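Local coordinates for protein response regulator aspartate phosphatase I (Bacillus subtilis subsp. subtilis, PDB 4I1A) that dephosphorylates the sporulation phosphotransferase Spo0F and activates expression, excision and transfer of the mobile element ICEBs1 by inactivating its repressor ImmR, at residues I321-F325 and Y360-S364; F334-E338 and A367-I371. All coordinates share one frame; numbering follows the deposited sequence.

Interaction 1 (I321-F325 and Y360-S364); sequences IKNAF and YYRMS
In the C-terminal end of the tetratricopeptide-repeat (TPR) array, helices 318-330 and 354-373 run almost parallel and meet through long side chains: Tyr-360 and Met-363 of the last helix reach Ile-321 and Phe-325. The segment axes stay 13.1 Å apart at an angle of 7°, so the backbones do not touch and the gap is bridged by side chains. Tyr-360 and Met-363 share the Phe-325 ring. Met-363 starts with CG anti to its backbone N (chi1 -167°), and a bend at chi3 turns its methyl onto one ring face, where CE lies 3.4 Å from the Phe-325 centroid, slightly displaced toward the rim. SD follows obliquely at 4.8 Å from the same centroid, a Met-aromatic contact. Tyr-360 meets the ring through CE1, which is 3.6 Å from Phe-325 CD2; the ring planes are inclined at 51°, and CD2 comes in at the edge of the Tyr-360 ring, near its plane. Phe-325 also touches Ile-307 of helix 299-313 and Phe-340 of helix 334-351, which places its ring between successive helices of the array. The Tyr-360 side chain extends to Ile-321 and Lys-322, near the start of helix 318-330, where its hydroxyl nears the Lys-322 backbone N at too poor an angle for a hydrogen bond. Its end is packed instead against Ile-321, whose CG2 methyl lies 3.7 Å from Tyr-360 CZ.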
loop_
_atom_site.group_PDB
_atom_site.type_symbol
_atom_site.label_atom_id
_atom_site.label_comp_id
_atom_site.label_asym_id
_atom_site.label_seq_id
_atom_site.Cartn_x
_atom_site.Cartn_y
_atom_site.Cartn_z
ATOM N N ILE A 321 14.144 -12.049 13.205
ATOM C CA ILE A 321 13.959 -11.722 11.792
ATOM C C ILE A 321 13.488 -12.972 11.033
ATOM O O ILE A 321 12.485 -12.937 10.314
ATOM C CB ILE A 321 15.274 -11.177 11.175
ATOM C CG1 ILE A 321 15.772 -9.964 11.979
ATOM C CG2 ILE A 321 15.084 -10.816 9.689
ATOM C CD1 ILE A 321 17.172 -9.507 11.601
ATOM N N LYS A 322 14.218 -14.070 11.232
ATOM C CA LYS A 322 13.884 -15.381 10.680
ATOM C C LYS A 322 12.449 -15.822 10.998
ATOM O O LYS A 322 11.641 -16.053 10.087
ATOM C CB LYS A 322 14.863 -16.424 11.219
ATOM C CG LYS A 322 14.658 -17.827 10.675
ATOM C CD LYS A 322 15.333 -18.881 11.567
ATOM C CE LYS A 322 15.486 -20.202 10.818
ATOM N NZ LYS A 322 16.232 -21.223 11.596
ATOM N N ASN A 323 12.135 -15.942 12.285
ATOM C CA ASN A 323 10.803 -16.391 12.688
ATOM C C ASN A 323 9.694 -15.498 12.145
ATOM O O ASN A 323 8.626 -15.969 11.781
ATOM C CB ASN A 323 10.705 -16.509 14.203
ATOM C CG ASN A 323 11.731 -17.481 14.775
ATOM O OD1 ASN A 323 12.148 -17.354 15.927
ATOM N ND2 ASN A 323 12.152 -18.449 13.963
ATOM N N ALA A 324 9.961 -14.206 12.061
ATOM C CA ALA A 324 8.977 -13.296 11.510
ATOM C C ALA A 324 8.722 -13.588 10.021
ATOM O O ALA A 324 7.567 -13.556 9.577
ATOM C CB ALA A 324 9.425 -11.879 11.711
ATOM N N PHE A 325 9.794 -13.877 9.270
ATOM C CA PHE A 325 9.679 -14.263 7.855
ATOM C C PHE A 325 8.983 -15.599 7.686
ATOM O O PHE A 325 8.248 -15.805 6.728
ATOM C CB PHE A 325 11.047 -14.275 7.127
ATOM C CG PHE A 325 11.498 -12.903 6.683
ATOM C CD1 PHE A 325 10.820 -12.231 5.680
ATOM C CD2 PHE A 325 12.576 -12.277 7.282
ATOM C CE1 PHE A 325 11.214 -10.963 5.278
ATOM C CE2 PHE A 325 12.976 -11.015 6.884
ATOM C CZ PHE A 325 12.293 -10.355 5.883
ATOM N N TYR A 360 19.524 -13.829 2.893
ATOM C CA TYR A 360 18.323 -13.040 2.688
ATOM C C TYR A 360 18.087 -12.632 1.228
ATOM O O TYR A 360 16.936 -12.464 0.811
ATOM C CB TYR A 360 18.291 -11.849 3.666
ATOM C CG TYR A 360 17.827 -12.296 5.036
ATOM C CD1 TYR A 360 16.467 -12.473 5.302
ATOM C CD2 TYR A 360 18.741 -12.589 6.046
ATOM C CE1 TYR A 360 16.031 -12.909 6.525
ATOM C CE2 TYR A 360 18.314 -13.021 7.295
ATOM C CZ TYR A 360 16.955 -13.184 7.522
ATOM O OH TYR A 360 16.506 -13.620 8.739
ATOM N N TYR A 361 19.156 -12.502 0.442
ATOM C CA TYR A 361 18.983 -12.319 -1.007
ATOM C C TYR A 361 18.377 -13.594 -1.581
ATOM O O TYR A 361 17.471 -13.521 -2.420
ATOM C CB TYR A 361 20.300 -11.961 -1.729
ATOM C CG TYR A 361 20.767 -10.531 -1.473
ATOM C CD1 TYR A 361 19.912 -9.449 -1.696
ATOM C CD2 TYR A 361 22.059 -10.266 -1.005
ATOM C CE1 TYR A 361 20.332 -8.131 -1.458
ATOM C CE2 TYR A 361 22.484 -8.959 -0.759
ATOM C CZ TYR A 361 21.608 -7.896 -0.984
ATOM O OH TYR A 361 21.997 -6.602 -0.738
ATOM N N ARG A 362 18.846 -14.748 -1.094
ATOM C CA ARG A 362 18.317 -16.046 -1.528
ATOM C C ARG A 362 16.849 -16.153 -1.207
ATOM O O ARG A 362 16.067 -16.660 -2.003
ATOM C CB ARG A 362 19.058 -17.210 -0.864
ATOM C CG ARG A 362 20.516 -17.358 -1.327
ATOM C CD ARG A 362 21.161 -18.646 -0.828
ATOM N NE ARG A 362 21.747 -19.368 -1.947
ATOM C CZ ARG A 362 21.572 -20.658 -2.184
ATOM N NH1 ARG A 362 20.848 -21.388 -1.356
ATOM N NH2 ARG A 362 22.136 -21.217 -3.244
ATOM N N MET A 363 16.468 -15.638 -0.047
ATOM C CA MET A 363 15.081 -15.725 0.379
ATOM C C MET A 363 14.180 -14.868 -0.487
ATOM O O MET A 363 13.062 -15.272 -0.826
ATOM C CB MET A 363 14.921 -15.329 1.846
ATOM C CG MET A 363 13.557 -15.701 2.396
ATOM S SD MET A 363 13.537 -15.565 4.170
ATOM C CE MET A 363 13.453 -13.818 4.237
ATOM N N SER A 364 14.666 -13.683 -0.845
ATOM C CA SER A 364 13.924 -12.803 -1.742
ATOM C C SER A 364 13.717 -13.461 -3.108
ATOM O O SER A 364 12.662 -13.280 -3.720
ATOM C CB SER A 364 14.639 -11.464 -1.923
ATOM O OG SER A 364 15.869 -11.655 -2.611
#

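Interaction 2 (F334-E338 and A367-I371); sequences FADVE and ARRKI
Phe-334, Ala-367 and Ile-371 bury the most surface where the two antiparallel helices 334-351 and 354-373, the hairpin that carries the predicted sixth TPR, meet at their far ends. The segments cross at -153° with axes 8.6 Å apart, and the small Ala-367 lets the backbones come near: its CB lies 3.6 Å from Phe-334 O and 3.7 Å from Val-337 CG1, with Glu-338 CB also beside it. Phe-334 is the first residue of its helix, and its ring is covered on one face by the aliphatic part of Lys-370. Lys-370 CB sits over the ring centre, 3.9 Å from the centroid and only 8° off the normal, a CH-pi contact. The chain then runs across the same face toward the outer rim, bringing Lys-370 CD to 3.4 Å from Phe-334 CE1. Ile-371 packs at the base of the Phe-334 side chain, its CG1 3.7 Å from Phe-334 CB, and CD1 continues past it toward the backbone N and methyl of Ala-335. No hydrogen bond joins the segments. Val-337 faces inward, touching Phe-325 and Leu-328 of helix 318-330, whereas Glu-338, its chain extended from a chi1 of 178°, carries its carboxylate out along the more exposed flank to Arg-368 and Ile-371. That carboxylate makes no salt bridge with Arg-368, whose guanidinium leads away; OE1 meets the Arg-368 CB methylene, and OE2 lies 3.7 Å from Ile-371 CD1.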
loop_
_atom_site.group_PDB
_atom_site.type_symbol
_atom_site.label_atom_id
_atom_site.label_comp_id
_atom_site.label_asym_id
_atom_site.label_seq_id
_atom_site.Cartn_x
_atom_site.Cartn_y
_atom_site.Cartn_z
ATOM N N PHE A 334 4.105 -13.167 0.241
ATOM C CA PHE A 334 5.390 -13.240 -0.433
ATOM C C PHE A 334 5.937 -11.895 -0.917
ATOM O O PHE A 334 7.150 -11.706 -0.974
ATOM C CB PHE A 334 5.317 -14.275 -1.555
ATOM C CG PHE A 334 4.954 -15.646 -1.065
ATOM C CD1 PHE A 334 5.751 -16.289 -0.129
ATOM C CD2 PHE A 334 3.809 -16.290 -1.522
ATOM C CE1 PHE A 334 5.419 -17.563 0.345
ATOM C CE2 PHE A 334 3.471 -17.557 -1.057
ATOM C CZ PHE A 334 4.279 -18.196 -0.113
ATOM N N ALA A 335 5.045 -10.962 -1.240
ATOM C CA ALA A 335 5.462 -9.600 -1.578
ATOM C C ALA A 335 6.194 -8.958 -0.393
ATOM O O ALA A 335 7.315 -8.457 -0.543
ATOM C CB ALA A 335 4.264 -8.742 -2.024
ATOM N N ASP A 336 5.564 -9.001 0.780
ATOM C CA ASP A 336 6.195 -8.568 2.037
ATOM C C ASP A 336 7.503 -9.284 2.306
ATOM O O ASP A 336 8.470 -8.660 2.700
ATOM C CB ASP A 336 5.250 -8.771 3.207
ATOM C CG ASP A 336 4.093 -7.807 3.176
ATOM O OD1 ASP A 336 4.197 -6.799 2.455
ATOM O OD2 ASP A 336 3.096 -8.050 3.877
ATOM N N VAL A 337 7.542 -10.587 2.058
ATOM C CA VAL A 337 8.767 -11.359 2.270
ATOM C C VAL A 337 9.862 -10.948 1.294
ATOM O O VAL A 337 11.035 -10.849 1.653
ATOM C CB VAL A 337 8.513 -12.888 2.139
ATOM C CG1 VAL A 337 9.845 -13.669 2.104
ATOM C CG2 VAL A 337 7.629 -13.382 3.268
ATOM N N GLU A 338 9.466 -10.714 0.050
ATOM C CA GLU A 338 10.412 -10.327 -0.975
ATOM C C GLU A 338 10.994 -8.941 -0.684
ATOM O O GLU A 338 12.207 -8.756 -0.653
ATOM C CB GLU A 338 9.725 -10.342 -2.338
ATOM C CG GLU A 338 10.611 -9.905 -3.479
ATOM C CD GLU A 338 9.804 -9.415 -4.676
ATOM O OE1 GLU A 338 10.342 -9.405 -5.803
ATOM O OE2 GLU A 338 8.632 -9.025 -4.481
ATOM N N ALA A 367 10.917 -16.016 -2.659
ATOM C CA ALA A 367 9.632 -15.338 -2.508
ATOM C C ALA A 367 9.109 -14.854 -3.860
ATOM O O ALA A 367 7.917 -14.988 -4.158
ATOM C CB ALA A 367 9.730 -14.187 -1.524
ATOM N N ARG A 368 10.012 -14.298 -4.665
ATOM C CA ARG A 368 9.682 -13.832 -6.010
ATOM C C ARG A 368 9.158 -15.002 -6.845
ATOM O O ARG A 368 8.123 -14.892 -7.503
ATOM C CB ARG A 368 10.913 -13.197 -6.672
ATOM C CG ARG A 368 10.734 -12.721 -8.123
ATOM C CD ARG A 368 11.927 -13.148 -9.020
ATOM N NE ARG A 368 11.814 -14.530 -9.505
ATOM C CZ ARG A 368 12.553 -15.060 -10.480
ATOM N NH1 ARG A 368 13.472 -14.333 -11.097
ATOM N NH2 ARG A 368 12.367 -16.322 -10.844
ATOM N N ARG A 369 9.869 -16.127 -6.806
ATOM C CA ARG A 369 9.422 -17.324 -7.514
ATOM C C ARG A 369 8.028 -17.763 -7.078
ATOM O O ARG A 369 7.213 -18.169 -7.904
ATOM C CB ARG A 369 10.427 -18.460 -7.356
ATOM C CG ARG A 369 11.720 -18.210 -8.136
ATOM C CD ARG A 369 12.713 -19.351 -8.021
ATOM N NE ARG A 369 13.814 -19.163 -8.968
ATOM C CZ ARG A 369 15.101 -19.342 -8.679
ATOM N NH1 ARG A 369 15.468 -19.724 -7.460
ATOM N NH2 ARG A 369 16.026 -19.141 -9.612
ATOM N N LYS A 370 7.746 -17.653 -5.788
ATOM C CA LYS A 370 6.435 -18.026 -5.285
ATOM C C LYS A 370 5.338 -17.087 -5.768
ATOM O O LYS A 370 4.210 -17.523 -5.996
ATOM C CB LYS A 370 6.448 -18.157 -3.759
ATOM C CG LYS A 370 7.052 -19.480 -3.313
ATOM C CD LYS A 370 7.185 -19.579 -1.816
ATOM C CE LYS A 370 7.484 -21.012 -1.395
ATOM N NZ LYS A 370 6.386 -21.939 -1.817
ATOM N N ILE A 371 5.668 -15.811 -5.947
ATOM C CA ILE A 371 4.714 -14.867 -6.527
ATOM C C ILE A 371 4.375 -15.230 -7.984
ATOM O O ILE A 371 3.208 -15.330 -8.330
ATOM C CB ILE A 371 5.197 -13.397 -6.427
ATOM C CG1 ILE A 371 5.318 -12.974 -4.966
ATOM C CG2 ILE A 371 4.228 -12.445 -7.155
ATOM C CD1 ILE A 371 5.925 -11.596 -4.784
#

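In the fold
The centres of interactions 1 and 2 lie about 10 Å apart, and both use helix 354-373, the last helix of the modelled chain. Their segments alternate in sequence: 321-325, 334-338, 360-364, 367-371. Helix 354-373 thus folds back on helix 334-351 in interaction 2 and, about two turns earlier, reaches helix 318-330 in interaction 1. The two contacts also touch directly, Phe-325 CE1 lying 3.6 Å from Val-337 O. Interaction 1 is the more buried, interaction 2 the more exposed. Together they join the hairpin of the predicted sixth TPR to the helix before it, at the C-terminal end of the modelled helical array.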